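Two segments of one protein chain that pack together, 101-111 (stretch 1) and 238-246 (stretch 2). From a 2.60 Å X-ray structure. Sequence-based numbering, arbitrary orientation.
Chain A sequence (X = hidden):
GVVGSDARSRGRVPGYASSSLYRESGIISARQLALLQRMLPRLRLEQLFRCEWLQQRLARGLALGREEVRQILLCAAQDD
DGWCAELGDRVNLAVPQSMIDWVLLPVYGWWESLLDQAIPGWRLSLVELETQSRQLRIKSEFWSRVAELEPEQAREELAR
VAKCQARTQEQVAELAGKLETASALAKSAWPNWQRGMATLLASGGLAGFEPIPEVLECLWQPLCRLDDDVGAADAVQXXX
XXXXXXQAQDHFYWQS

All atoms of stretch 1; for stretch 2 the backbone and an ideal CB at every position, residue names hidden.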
# COMPACT_ATOMS: atom_id res chain seq x y z
N ASP A 101 12.47 6.75 -14.97
CA ASP A 101 12.71 5.84 -13.86
C ASP A 101 13.90 4.95 -14.10
O ASP A 101 14.50 4.44 -13.16
CB ASP A 101 11.48 4.98 -13.61
CG ASP A 101 10.35 5.76 -13.01
OD1 ASP A 101 10.61 6.60 -12.11
OD2 ASP A 101 9.19 5.53 -13.42
N TRP A 102 14.22 4.74 -15.38
CA TRP A 102 15.27 3.83 -15.75
C TRP A 102 16.55 4.54 -16.16
O TRP A 102 17.62 3.96 -16.15
CB TRP A 102 14.80 2.88 -16.86
CG TRP A 102 14.30 1.56 -16.32
CD1 TRP A 102 15.06 0.49 -15.92
CD2 TRP A 102 12.94 1.18 -16.09
NE1 TRP A 102 14.25 -0.52 -15.47
CE2 TRP A 102 12.94 -0.12 -15.56
CE3 TRP A 102 11.71 1.82 -16.29
CZ2 TRP A 102 11.78 -0.80 -15.23
CZ3 TRP A 102 10.55 1.15 -15.95
CH2 TRP A 102 10.59 -0.15 -15.43
N VAL A 103 16.45 5.81 -16.51
CA VAL A 103 17.63 6.54 -16.95
C VAL A 103 17.83 7.81 -16.13
O VAL A 103 18.71 7.87 -15.28
CB VAL A 103 17.55 6.89 -18.45
CG1 VAL A 103 18.82 7.59 -18.90
CG2 VAL A 103 17.33 5.65 -19.27
N LEU A 104 17.01 8.82 -16.38
CA LEU A 104 17.27 10.15 -15.84
C LEU A 104 17.51 10.16 -14.33
O LEU A 104 18.48 10.76 -13.87
CB LEU A 104 16.14 11.11 -16.21
CG LEU A 104 15.85 11.26 -17.70
CD1 LEU A 104 14.81 12.35 -17.91
CD2 LEU A 104 17.11 11.56 -18.49
N LEU A 105 16.64 9.51 -13.57
CA LEU A 105 16.79 9.50 -12.12
C LEU A 105 18.01 8.73 -11.61
O LEU A 105 18.77 9.23 -10.78
CB LEU A 105 15.51 8.99 -11.45
CG LEU A 105 14.32 9.94 -11.49
CD1 LEU A 105 13.24 9.43 -10.57
CD2 LEU A 105 14.71 11.36 -11.11
N PRO A 106 18.21 7.49 -12.10
CA PRO A 106 19.44 6.77 -11.74
C PRO A 106 20.69 7.55 -12.15
O PRO A 106 21.60 7.75 -11.35
CB PRO A 106 19.34 5.49 -12.56
CG PRO A 106 17.86 5.28 -12.74
CD PRO A 106 17.29 6.66 -12.90
N VAL A 107 20.71 7.99 -13.40
CA VAL A 107 21.85 8.73 -13.93
C VAL A 107 22.15 9.97 -13.09
O VAL A 107 23.31 10.29 -12.85
CB VAL A 107 21.61 9.15 -15.38
CG1 VAL A 107 22.57 10.26 -15.79
CG2 VAL A 107 21.75 7.93 -16.30
N TYR A 108 21.10 10.66 -12.66
CA TYR A 108 21.30 11.88 -11.89
C TYR A 108 21.84 11.58 -10.51
O TYR A 108 22.64 12.33 -9.97
CB TYR A 108 20.01 12.69 -11.78
CG TYR A 108 20.22 14.02 -11.10
CD1 TYR A 108 20.41 15.18 -11.86
CD2 TYR A 108 20.28 14.12 -9.72
CE1 TYR A 108 20.62 16.41 -11.24
CE2 TYR A 108 20.49 15.33 -9.10
CZ TYR A 108 20.66 16.47 -9.87
OH TYR A 108 20.86 17.68 -9.25
N GLY A 109 21.39 10.48 -9.92
CA GLY A 109 21.91 10.06 -8.64
C GLY A 109 23.39 9.74 -8.76
O GLY A 109 24.19 10.07 -7.89
N TRP A 110 23.74 9.08 -9.85
CA TRP A 110 25.13 8.77 -10.13
C TRP A 110 25.94 10.05 -10.36
O TRP A 110 26.94 10.28 -9.69
CB TRP A 110 25.23 7.84 -11.34
CG TRP A 110 26.62 7.49 -11.69
CD1 TRP A 110 27.36 6.44 -11.22
CD2 TRP A 110 27.48 8.21 -12.59
NE1 TRP A 110 28.62 6.46 -11.77
CE2 TRP A 110 28.71 7.53 -12.62
CE3 TRP A 110 27.32 9.34 -13.38
CZ2 TRP A 110 29.78 7.96 -13.40
CZ3 TRP A 110 28.38 9.77 -14.16
CH2 TRP A 110 29.59 9.08 -14.16
N TRP A 111 25.50 10.89 -11.29
CA TRP A 111 26.16 12.17 -11.51
C TRP A 111 26.40 12.87 -10.19
O TRP A 111 27.53 13.20 -9.84
CB TRP A 111 25.31 13.06 -12.42
CG TRP A 111 25.90 14.40 -12.68
CD1 TRP A 111 27.01 14.67 -13.42
CD2 TRP A 111 25.42 15.67 -12.21
NE1 TRP A 111 27.26 16.03 -13.44
CE2 TRP A 111 26.29 16.66 -12.70
CE3 TRP A 111 24.34 16.06 -11.41
CZ2 TRP A 111 26.11 18.01 -12.44
CZ3 TRP A 111 24.16 17.40 -11.15
CH2 TRP A 111 25.04 18.36 -11.66
N UNK A 238 24.88 -0.00 -22.45
CA UNK A 238 26.28 -0.24 -22.08
C UNK A 238 26.80 0.82 -21.12
O UNK A 238 27.53 0.51 -20.19
CB UNK A 238 27.16 -0.28 -23.33
N UNK A 239 26.42 2.07 -21.36
CA UNK A 239 26.89 3.17 -20.53
C UNK A 239 26.40 2.99 -19.10
O UNK A 239 27.18 3.10 -18.15
CB UNK A 239 26.42 4.51 -21.09
N UNK A 240 25.11 2.70 -18.96
CA UNK A 240 24.50 2.55 -17.65
C UNK A 240 25.10 1.36 -16.95
O UNK A 240 25.43 1.40 -15.77
CB UNK A 240 22.98 2.40 -17.76
N UNK A 241 25.23 0.27 -17.70
CA UNK A 241 25.76 -0.98 -17.18
C UNK A 241 27.16 -0.82 -16.59
O UNK A 241 27.42 -1.24 -15.47
CB UNK A 241 25.78 -2.03 -18.29
N UNK A 242 28.07 -0.22 -17.34
CA UNK A 242 29.44 -0.05 -16.88
C UNK A 242 29.54 0.79 -15.62
O UNK A 242 30.62 0.98 -15.07
CB UNK A 242 30.28 0.59 -17.99
N UNK A 243 28.39 1.30 -15.18
CA UNK A 243 28.34 2.16 -14.01
C UNK A 243 27.32 1.62 -13.02
O UNK A 243 26.92 2.29 -12.06
CB UNK A 243 28.00 3.60 -14.41
N UNK A 244 26.90 0.38 -13.26
CA UNK A 244 26.03 -0.29 -12.32
C UNK A 244 24.69 0.44 -12.17
O UNK A 244 24.11 0.49 -11.08
CB UNK A 244 26.72 -0.41 -10.96
N UNK A 245 24.21 1.02 -13.27
CA UNK A 245 22.90 1.69 -13.26
C UNK A 245 21.86 0.85 -13.98
O UNK A 245 20.71 1.26 -14.12
CB UNK A 245 22.99 3.07 -13.91
N UNK A 246 22.25 -0.33 -14.43
CA UNK A 246 21.27 -1.31 -14.89
C UNK A 246 21.85 -2.71 -14.83
O UNK A 246 23.01 -2.91 -14.43
CB UNK A 246 20.81 -0.99 -16.31

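Stretch 1 is helical and offers mainly apolar surface: Val 103, Pro 106, Val 107 and the indole of Trp 110. Stretch 2 begins as the end of a helix and leaves it through a type I turn from 241 to 244.

Position 238 is helical and its CB lies beyond reach of stretch 1, so the geometry hardly restricts it; it is Ala 238.

At 239, CA-to-CB points sideways and nothing of stretch 1 lies within 5.5 Å of the ideal CB. A long apolar or aromatic side chain could reach Val 107 and Trp 110. The residue is Trp 239 (chi1 t), whose end comes nearer. Trp 239 CZ3 lies 4.0 Å from Val 107 CG2, and the edge of the Trp 239 six-membered ring meets the face of the Trp 110 six-membered ring, with centroids 5.5 Å apart and planes at 74°.

CA-to-CB at 240 points toward stretch 1, with Val 103 ahead and Val 107 to one side; nothing lies within 5.5 Å of the ideal CB, a gap that a medium-sized aliphatic chain (Leu, Ile or Met) could bridge. Leu 240 (m, t) places CD2 3.5 Å from Val 107 CG2 and CD1 4.3 Å from Val 103 CG2.

Positions 241 and 242 are out of reach, so most residues suit; they are His 241 and Glu 242.

At 243 the CB points toward Trp 110, its ideal position 3.9 Å from NE1. A long chain with flexible methylenes, such as Lys, Arg or Met, could lie against the indole. Arg 243 does so: CD sits over one face of Trp 110, 3.8 Å from the six-membered ring centroid and 29° off the normal, a CH-pi contact. Arg 243 NE also donates a hydrogen bond to Trp 239 O, at 3.2 Å, within its own stretch.

Position 244 has phi/psi of 62/35, a left-handed conformation that favours Gly, Asn or Asp, and its CB points sideways without contact. Asn 244 fits this backbone.

Position 245 points toward stretch 1, its ideal CB 4.6 Å from Pro 106 CB. With Val 107 and Trp 110 also nearby, a branched aliphatic is well suited. Leu 245 (m, t) sets CD1 3.9 Å from Trp 110 CB and 4.2 Å from Val 107 CG2, while CD2 approaches Pro 106 O at 4.1 Å.

At 246 CB points toward stretch 1 but has none of its atoms within 5.5 Å, so stretch 1 does not decide the residue's size. Cys 246 (p) makes no contact there.

Stretch 2, residues 238-246: AWLHERNLC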
# COMPACT_ATOMS: atom_id res chain seq x y z
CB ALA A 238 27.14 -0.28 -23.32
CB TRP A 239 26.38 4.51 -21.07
CG TRP A 239 27.07 5.69 -20.49
CD1 TRP A 239 28.22 6.27 -20.94
CD2 TRP A 239 26.66 6.45 -19.35
NE1 TRP A 239 28.55 7.34 -20.15
CE2 TRP A 239 27.61 7.48 -19.17
CE3 TRP A 239 25.59 6.37 -18.46
CZ2 TRP A 239 27.52 8.41 -18.14
CZ3 TRP A 239 25.50 7.30 -17.44
CH2 TRP A 239 26.46 8.30 -17.29
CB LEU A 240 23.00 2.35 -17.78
CG LEU A 240 22.19 3.50 -18.38
CD1 LEU A 240 20.73 3.08 -18.57
CD2 LEU A 240 22.29 4.71 -17.49
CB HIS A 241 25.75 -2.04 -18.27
CG HIS A 241 25.93 -3.43 -17.75
ND1 HIS A 241 26.84 -4.31 -18.28
CD2 HIS A 241 25.33 -4.08 -16.72
CE1 HIS A 241 26.79 -5.45 -17.62
NE2 HIS A 241 25.88 -5.34 -16.66
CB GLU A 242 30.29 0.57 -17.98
CG GLU A 242 30.86 -0.46 -18.96
CD GLU A 242 31.12 0.12 -20.33
OE1 GLU A 242 31.62 1.27 -20.41
OE2 GLU A 242 30.82 -0.57 -21.33
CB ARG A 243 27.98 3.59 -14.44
CG ARG A 243 29.19 4.45 -14.67
CD ARG A 243 28.87 5.61 -15.59
NE ARG A 243 29.15 5.30 -16.99
CZ ARG A 243 30.20 5.76 -17.66
NH1 ARG A 243 31.08 6.56 -17.08
NH2 ARG A 243 30.37 5.41 -18.93
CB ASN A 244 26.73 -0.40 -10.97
CG ASN A 244 26.07 -1.40 -10.05
OD1 ASN A 244 25.71 -2.50 -10.48
ND2 ASN A 244 25.92 -1.03 -8.78
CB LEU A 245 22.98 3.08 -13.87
CG LEU A 245 24.02 4.00 -13.24
CD1 LEU A 245 24.10 5.31 -14.02
CD2 LEU A 245 23.75 4.26 -11.77
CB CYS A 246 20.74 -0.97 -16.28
SG CYS A 246 21.89 -1.30 -17.62
O HOH W 1 18.36 1.45 -15.30
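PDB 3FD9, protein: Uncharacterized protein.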